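Long-range contacts in glucosamine 6-phosphate N-acetyltransferase (Arabidopsis thaliana, PDB 3T90), which catalyses the transfer of an acetyl group from acetyl-CoA to D-glucosamine 6-phosphate, a step in the biosynthesis of UDP-N-acetylglucosamine: residues 49-55 / 66-72; 63-67 / 90-95. All coordinates share one frame; numbering follows the deposited sequence. Where two conformers were deposited one is given.

Interaction 1: 49-55 / 66-72; sequences DDHVICV and ATGSVMI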
ATOM      1  N   ASP A  49      -6.357  -4.604  13.529  1.00 18.39           N
ATOM      2  CA  ASP A  49      -5.005  -5.021  13.297  1.00 15.56           C
ATOM      3  C   ASP A  49      -4.501  -4.910  11.835  1.00 14.79           C
ATOM      4  O   ASP A  49      -3.326  -5.090  11.576  1.00 13.72           O
ATOM      5  CB  ASP A  49      -4.800  -6.452  13.855  1.00 17.77           C
ATOM      6  CG  ASP A  49      -4.470  -6.478  15.378  1.00 23.77           C
ATOM      7  OD1 ASP A  49      -4.741  -7.560  15.937  1.00 28.04           O
ATOM      8  OD2 ASP A  49      -3.903  -5.513  16.017  1.00 25.71           O
ATOM      9  N   ASP A  50      -5.379  -4.624  10.916  1.00 11.49           N
ATOM     10  CA  ASP A  50      -4.993  -4.441   9.509  1.00 12.08           C
ATOM     11  C   ASP A  50      -4.431  -3.025   9.238  1.00 10.03           C
ATOM     12  O   ASP A  50      -3.997  -2.738   8.134  1.00 10.38           O
ATOM     13  CB  ASP A  50      -6.181  -4.696   8.608  1.00 12.96           C
ATOM     14  CG  ASP A  50      -6.565  -6.172   8.580  1.00 21.60           C
ATOM     15  OD1 ASP A  50      -5.640  -6.977   8.459  1.00 20.61           O
ATOM     16  OD2 ASP A  50      -7.784  -6.450   8.700  1.00 30.47           O
ATOM     17  N   HIS A  51      -4.443  -2.131  10.249  1.00 10.28           N
ATOM     18  CA  HIS A  51      -3.860  -0.742   9.986  1.00 12.53           C
ATOM     19  C   HIS A  51      -3.388  -0.191  11.332  1.00 15.08           C
ATOM     20  O   HIS A  51      -4.312   0.352  12.039  1.00 16.37           O
ATOM     21  CB  HIS A  51      -4.906   0.175   9.284  1.00 13.87           C
ATOM     22  CG  HIS A  51      -4.310   1.416   8.625  1.00 15.27           C
ATOM     23  ND1 HIS A  51      -5.030   2.274   7.795  1.00 18.91           N
ATOM     24  CD2 HIS A  51      -3.062   1.880   8.656  1.00 13.75           C
ATOM     25  CE1 HIS A  51      -4.207   3.249   7.388  1.00 17.71           C
ATOM     26  NE2 HIS A  51      -3.020   3.057   7.960  1.00 13.44           N
ATOM     27  N   VAL A  52      -2.054  -0.268  11.593  1.00 13.42           N
ATOM     28  CA  VAL A  52      -1.333   0.043  12.878  1.00 12.94           C
ATOM     29  C   VAL A  52      -0.425   1.297  12.666  1.00 11.04           C
ATOM     30  O   VAL A  52       0.202   1.442  11.631  1.00 12.22           O
ATOM     31  CB  VAL A  52      -0.301  -1.087  13.406  1.00 15.41           C
ATOM     32  CG1 VAL A  52       0.735  -0.508  14.464  1.00 16.10           C
ATOM     33  CG2 VAL A  52      -0.983  -2.328  13.914  1.00 17.55           C
ATOM     34  N   ILE A  53      -0.551   2.279  13.557  1.00  8.89           N
ATOM     35  CA  ILE A  53       0.370   3.364  13.586  1.00  8.20           C
ATOM     36  C   ILE A  53       1.224   3.283  14.849  1.00 10.10           C
ATOM     37  O   ILE A  53       0.640   3.274  15.965  1.00 10.25           O
ATOM     38  CB  ILE A  53      -0.335   4.716  13.534  1.00  8.79           C
ATOM     39  CG1 ILE A  53      -1.246   4.739  12.279  1.00 11.72           C
ATOM     40  CG2 ILE A  53       0.726   5.860  13.579  1.00  9.22           C
ATOM     41  CD1 ILE A  53      -1.961   6.059  12.082  1.00 12.30           C
ATOM     42  N   CYS A  54       2.553   3.212  14.717  1.00  8.92           N
ATOM     43  CA  CYS A  54       3.475   3.145  15.856  1.00 10.02           C
ATOM     44  C   CYS A  54       3.967   4.578  16.091  1.00 10.40           C
ATOM     45  O   CYS A  54       4.265   5.327  15.134  1.00 12.22           O
ATOM     46  CB  CYS A  54       4.680   2.269  15.400  1.00 11.47           C
ATOM     47  SG  CYS A  54       6.036   2.238  16.567  1.00 15.47           S
ATOM     48  N   VAL A  55       4.066   4.944  17.372  1.00  8.88           N
ATOM     49  CA  VAL A  55       4.768   6.177  17.779  1.00  9.95           C
ATOM     50  C   VAL A  55       5.766   5.910  18.863  1.00  9.70           C
ATOM     51  O   VAL A  55       5.583   4.954  19.677  1.00 10.62           O
ATOM     52  CB  VAL A  55       3.768   7.272  18.283  1.00  8.95           C
ATOM     53  CG1 VAL A  55       2.851   7.767  17.165  1.00  9.48           C
ATOM     54  CG2 VAL A  55       3.020   6.899  19.548  1.00 11.75           C
ATOM     55  N   ALA A  66       9.170   9.911  16.959  1.00  9.98           N
ATOM     56  CA  ALA A  66       9.210   9.119  15.717  1.00  8.34           C
ATOM     57  C   ALA A  66       7.897   8.430  15.505  1.00  7.62           C
ATOM     58  O   ALA A  66       7.091   8.250  16.437  1.00  8.98           O
ATOM     59  CB  ALA A  66      10.363   8.042  15.827  1.00  8.63           C
ATOM     60  N   THR A  67       7.595   8.084  14.258  1.00  8.52           N
ATOM     61  CA  THR A  67       6.347   7.442  13.894  1.00  7.72           C
ATOM     62  C   THR A  67       6.524   6.633  12.603  1.00  7.45           C
ATOM     63  O   THR A  67       7.441   6.885  11.809  1.00  8.37           O
ATOM     64  CB  THR A  67       5.210   8.457  13.732  1.00  8.28           C
ATOM     65  OG1 THR A  67       3.965   7.742  13.561  1.00  8.05           O
ATOM     66  CG2 THR A  67       5.404   9.434  12.575  1.00  8.92           C
ATOM     67  N   GLY A  68       5.602   5.672  12.423  1.00  8.23           N
ATOM     68  CA  GLY A  68       5.542   4.919  11.162  1.00  8.78           C
ATOM     69  C   GLY A  68       4.275   4.129  11.230  1.00  8.25           C
ATOM     70  O   GLY A  68       3.762   3.774  12.284  1.00  9.62           O
ATOM     71  N   SER A  69       3.747   3.811  10.056  1.00  6.76           N
ATOM     72  CA  SER A  69       2.450   3.145   9.909  0.51  7.65           C
ATOM     73  C   SER A  69       2.562   1.867   9.094  1.00  6.93           C
ATOM     74  O   SER A  69       3.490   1.735   8.274  1.00  8.39           O
ATOM     75  CB  SER A  69       1.482   4.065   9.159  0.51  7.88           C
ATOM     76  OG  SER A  69       1.376   5.326   9.813  0.51 11.53           O
ATOM     77  N   VAL A  70       1.640   0.938   9.295  1.00  7.93           N
ATOM     78  CA  VAL A  70       1.530  -0.149   8.273  1.00  7.91           C
ATOM     79  C   VAL A  70       0.086  -0.499   7.977  1.00  8.98           C
ATOM     80  O   VAL A  70      -0.734  -0.565   8.885  1.00  9.03           O
ATOM     81  CB  VAL A  70       2.387  -1.395   8.771  1.00  6.86           C
ATOM     82  CG1 VAL A  70       1.775  -2.069  10.046  1.00 11.53           C
ATOM     83  CG2 VAL A  70       2.506  -2.402   7.596  1.00  7.68           C
ATOM     84  N   MET A  71      -0.214  -0.700   6.710  1.00  6.34           N
ATOM     85  CA  MET A  71      -1.518  -1.084   6.255  1.00  7.66           C
ATOM     86  C   MET A  71      -1.397  -2.435   5.611  1.00  8.03           C
ATOM     87  O   MET A  71      -0.538  -2.600   4.681  1.00  8.54           O
ATOM     88  CB  MET A  71      -2.071  -0.049   5.288  1.00  8.87           C
ATOM     89  CG  MET A  71      -3.462  -0.483   4.943  1.00  8.93           C
ATOM     90  SD  MET A  71      -4.292   0.806   3.978  1.00 20.02           S
ATOM     91  CE  MET A  71      -3.603   0.616   2.616  1.00 14.84           C
ATOM     92  N   ILE A  72      -2.209  -3.396   6.088  1.00  6.94           N
ATOM     93  CA  ILE A  72      -2.149  -4.761   5.581  1.00  9.28           C
ATOM     94  C   ILE A  72      -3.153  -4.900   4.464  1.00  8.48           C
ATOM     95  O   ILE A  72      -4.369  -4.568   4.576  1.00 10.27           O
ATOM     96  CB  ILE A  72      -2.358  -5.783   6.734  1.00  8.46           C
ATOM     97  CG1 ILE A  72      -1.155  -5.707   7.667  1.00 13.06           C
ATOM     98  CG2 ILE A  72      -2.330  -7.220   6.200  1.00 11.78           C
ATOM     99  CD1 ILE A  72      -1.276  -6.669   8.954  1.00 15.52           C
TER
HETATM  100  O   HOH W   1      -5.697  -2.416   6.033  0.62 19.80           O
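Val52 and Cys54 form antiparallel hydrogen-bonded pairs with Val70 and Gly68, the strand axes 4.7 Å apart at 169°. At one end Ile72 N donates an almost straight bond to Asp50 O (2.8 Å, 178° at the hydrogen). A water also links Asp50 O to Ile72 O. His51 and Met71 face each other in a non-hydrogen-bonded pair. Met71 CB lies over one face of the imidazole, 4.1 Å from the centroid of the His51 ring. Met71 CG stands anti to the backbone N and the chain runs extended through chi2, which sets SD over the ring too, 4.4 Å from the His51 centroid, a Met-aromatic contact. With an alanine here in place of His51, Met71 CB and SD would probably lose the ring they cover, and a gap is likely near the second subunit, whose Lys74 packs on His51. On the other face of the sheet, Val52 CB meets Val70 CG1 at 4.1 Å. Back on the His51 face, Thr67 OG1, turned anti to its own N (chi1 -172°), donates to Cys54 O at 2.9 Å. Gly68 N reaches Cys54 O from the opposite face of the carbonyl plane. Two donors thus grip one buried carbonyl, and a side chain reinforces the backbone ladder of this hairpin.

Interaction 2: 63-67 / 90-95; sequences KIAAT and VVDSRF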
ATOM      1  N   LYS A  63       6.552  14.805  23.722  1.00 17.59           N
ATOM      2  CA  LYS A  63       6.209  14.965  22.296  1.00 15.94           C
ATOM      3  C   LYS A  63       6.550  13.657  21.584  1.00 13.68           C
ATOM      4  O   LYS A  63       7.418  12.868  22.013  1.00 13.63           O
ATOM      5  CB  LYS A  63       6.986  16.111  21.652  1.00 17.21           C
ATOM      6  CG  LYS A  63       6.707  17.537  22.224  1.00 25.11           C
ATOM      7  CD  LYS A  63       5.325  18.052  21.868  1.00 31.96           C
ATOM      8  CE  LYS A  63       4.852  19.166  22.854  1.00 37.73           C
ATOM      9  NZ  LYS A  63       3.371  19.375  22.674  1.00 38.70           N
ATOM     10  N   ILE A  64       5.886  13.449  20.466  1.00 11.42           N
ATOM     11  CA  ILE A  64       6.212  12.298  19.636  1.00 11.21           C
ATOM     12  C   ILE A  64       7.542  12.574  18.905  1.00 10.76           C
ATOM     13  O   ILE A  64       7.716  13.604  18.228  1.00 12.56           O
ATOM     14  CB  ILE A  64       5.087  12.062  18.607  1.00  9.80           C
ATOM     15  CG1 ILE A  64       3.713  11.955  19.312  1.00 11.32           C
ATOM     16  CG2 ILE A  64       5.394  10.816  17.706  1.00  8.95           C
ATOM     17  CD1 ILE A  64       3.647  10.879  20.369  1.00 12.53           C
ATOM     18  N   ALA A  65       8.450  11.649  19.059  1.00 10.35           N
ATOM     19  CA  ALA A  65       9.778  11.714  18.471  1.00 11.22           C
ATOM     20  C   ALA A  65       9.959  10.943  17.146  1.00 10.21           C
ATOM     21  O   ALA A  65      10.822  11.218  16.363  1.00 11.00           O
ATOM     22  CB  ALA A  65      10.796  11.135  19.518  1.00 11.87           C
ATOM     23  N   ALA A  66       9.170   9.911  16.959  1.00  9.98           N
ATOM     24  CA  ALA A  66       9.210   9.119  15.717  1.00  8.34           C
ATOM     25  C   ALA A  66       7.897   8.430  15.505  1.00  7.62           C
ATOM     26  O   ALA A  66       7.091   8.250  16.437  1.00  8.98           O
ATOM     27  CB  ALA A  66      10.363   8.042  15.827  1.00  8.63           C
ATOM     28  N   THR A  67       7.595   8.084  14.258  1.00  8.52           N
ATOM     29  CA  THR A  67       6.347   7.442  13.894  1.00  7.72           C
ATOM     30  C   THR A  67       6.524   6.633  12.603  1.00  7.45           C
ATOM     31  O   THR A  67       7.441   6.885  11.809  1.00  8.37           O
ATOM     32  CB  THR A  67       5.210   8.457  13.732  1.00  8.28           C
ATOM     33  OG1 THR A  67       3.965   7.742  13.561  1.00  8.05           O
ATOM     34  CG2 THR A  67       5.404   9.434  12.575  1.00  8.92           C
ATOM     35  N   VAL A  90       8.902   8.625   9.970  1.00  8.29           N
ATOM     36  CA  VAL A  90       9.633   9.916  10.124  1.00 10.11           C
ATOM     37  C   VAL A  90      10.139   9.984  11.556  1.00 10.05           C
ATOM     38  O   VAL A  90       9.492   9.519  12.489  1.00  8.42           O
ATOM     39  CB  VAL A  90       8.751  11.135   9.695  1.00 12.51           C
ATOM     40  CG1 VAL A  90       7.609  11.220  10.450  1.00 16.36           C
ATOM     41  CG2 VAL A  90       9.529  12.459   9.847  1.00 16.17           C
ATOM     42  N   VAL A  91      11.387  10.440  11.685  1.00 10.60           N
ATOM     43  CA  VAL A  91      12.016  10.696  12.984  1.00 10.18           C
ATOM     44  C   VAL A  91      12.277  12.172  13.094  1.00 10.23           C
ATOM     45  O   VAL A  91      12.797  12.781  12.145  1.00 12.75           O
ATOM     46  CB  VAL A  91      13.321   9.888  13.103  1.00 10.08           C
ATOM     47  CG1 VAL A  91      13.979  10.129  14.523  1.00 12.90           C
ATOM     48  CG2 VAL A  91      13.015   8.491  12.932  1.00 12.75           C
ATOM     49  N   ASP A  92      11.919  12.777  14.228  1.00 10.53           N
ATOM     50  CA  ASP A  92      12.223  14.210  14.470  1.00 12.37           C
ATOM     51  C   ASP A  92      13.739  14.437  14.252  1.00 14.43           C
ATOM     52  O   ASP A  92      14.542  13.659  14.772  1.00 14.70           O
ATOM     53  CB  ASP A  92      11.773  14.567  15.878  1.00 11.38           C
ATOM     54  CG  ASP A  92      11.762  16.066  16.122  1.00 16.65           C
ATOM     55  OD1 ASP A  92      12.547  16.846  15.568  1.00 18.10           O
ATOM     56  OD2 ASP A  92      10.982  16.455  16.988  1.00 23.76           O
ATOM     57  N   SER A  93      14.058  15.492  13.521  1.00 15.26           N
ATOM     58  CA  SER A  93      15.447  15.816  13.175  0.79 18.08           C
ATOM     59  C   SER A  93      16.292  15.959  14.468  1.00 18.97           C
ATOM     60  O   SER A  93      17.480  15.564  14.466  1.00 21.69           O
ATOM     61  CB  SER A  93      15.506  17.073  12.292  0.79 18.44           C
ATOM     62  OG  SER A  93      14.879  18.166  12.946  0.79 21.84           O
ATOM     63  N   ARG A  94      15.685  16.444  15.544  1.00 20.88           N
ATOM     64  CA  ARG A  94      16.392  16.561  16.845  1.00 23.85           C
ATOM     65  C   ARG A  94      16.899  15.204  17.337  1.00 24.01           C
ATOM     66  O   ARG A  94      17.865  15.106  18.130  1.00 25.22           O
ATOM     67  CB  ARG A  94      15.466  17.041  17.976  1.00 25.62           C
ATOM     68  CG  ARG A  94      14.569  18.238  17.805  1.00 33.75           C
ATOM     69  CD  ARG A  94      14.107  18.784  19.195  1.00 43.85           C
ATOM     70  NE  ARG A  94      12.784  18.343  19.671  1.00 49.76           N
ATOM     71  CZ  ARG A  94      11.603  18.682  19.119  1.00 54.49           C
ATOM     72  NH1 ARG A  94      11.551  19.431  18.008  1.00 53.28           N
ATOM     73  NH2 ARG A  94      10.455  18.241  19.662  1.00 56.19           N
ATOM     74  N   PHE A  95      16.197  14.140  16.992  1.00 20.22           N
ATOM     75  CA  PHE A  95      16.447  12.842  17.588  1.00 21.67           C
ATOM     76  C   PHE A  95      17.023  11.890  16.575  1.00 21.81           C
ATOM     77  O   PHE A  95      16.890  10.687  16.727  1.00 21.91           O
ATOM     78  CB  PHE A  95      15.147  12.240  18.203  1.00 21.09           C
ATOM     79  CG  PHE A  95      14.566  13.031  19.394  1.00 23.04           C
ATOM     80  CD1 PHE A  95      15.274  13.129  20.616  1.00 25.47           C
ATOM     81  CD2 PHE A  95      13.292  13.629  19.323  1.00 24.10           C
ATOM     82  CE1 PHE A  95      14.761  13.834  21.663  1.00 27.65           C
ATOM     83  CE2 PHE A  95      12.768  14.322  20.408  1.00 27.30           C
ATOM     84  CZ  PHE A  95      13.523  14.421  21.593  1.00 28.60           C
TER
HETATM   85  O   HOH W   2       9.976  15.202  19.228  1.00 25.04           O
HETATM   86  O   HOH W   3       8.453  16.071  17.749  1.00 34.37           O
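Thr67 and Val90 form an antiparallel hydrogen-bonded pair, and Ala66 faces Val91 in the next, non-hydrogen-bonded one. Thr67 N donates to Val90 O at 3.0 Å, and Val90 N returns a bond to Thr67 O. The ladder runs on past the end of strand 82-91, where Asp92 N donates to Ala65 O at 2.9 Å. Thr67 CG2 and Val90 CG1 meet at 3.5 Å. Both methyls sit between their own backbone N and carbonyl carbon (chi1 of Val90 60°), which brings them together across the pair. On the other face, Ala66 CB touches Val91 CG2 at 4.0 Å, and Leu100 and Val104 of helix 100-114 cover Ala66. Ala65 CB packs obliquely on the Phe95 ring, 3.5 Å from Phe95 CD2. Phe95 also makes an edge-to-face contact with Phe5. Two waters each donate to Ile64 O and to Asp92 OD2, bridging the segments where the strands part. Asp92 OD1 accepts from Arg94 N at 3.2 Å, forming an Asx turn, and also from Gln25 NE2. The guanidinium of Arg94 lies with one face over Asp92 OD2, so this salt bridge rests on charge alone. Ala65 and Ala66 both face Ile56, a classic beta bulge in strand 63-74. The arrangement belongs to the central sheet of the GNAT fold, beside Leu100 and Gly101, which by similarity bind acetyl-CoA.

From the N terminus, strand 51-58 comes first. Interaction 1 closes the short turn between it and strand 63-74, making a beta hairpin. The chain then runs along strand 63-74, through helix 77-80, and back on strand 82-91. Interaction 2 closes this longer excursion. The two closures cross in sequence, because 63-67 begins before 66-72 and its partner 90-95 comes last. They share Ala66 and Thr67, so strand 63-74 has a neighbour along each edge. Their centres lie 15 Å apart, yet Val55 CB of interaction 1 touches Ile64 CG2 of interaction 2 at 3.9 Å. Together they join three consecutive strands of the sheet.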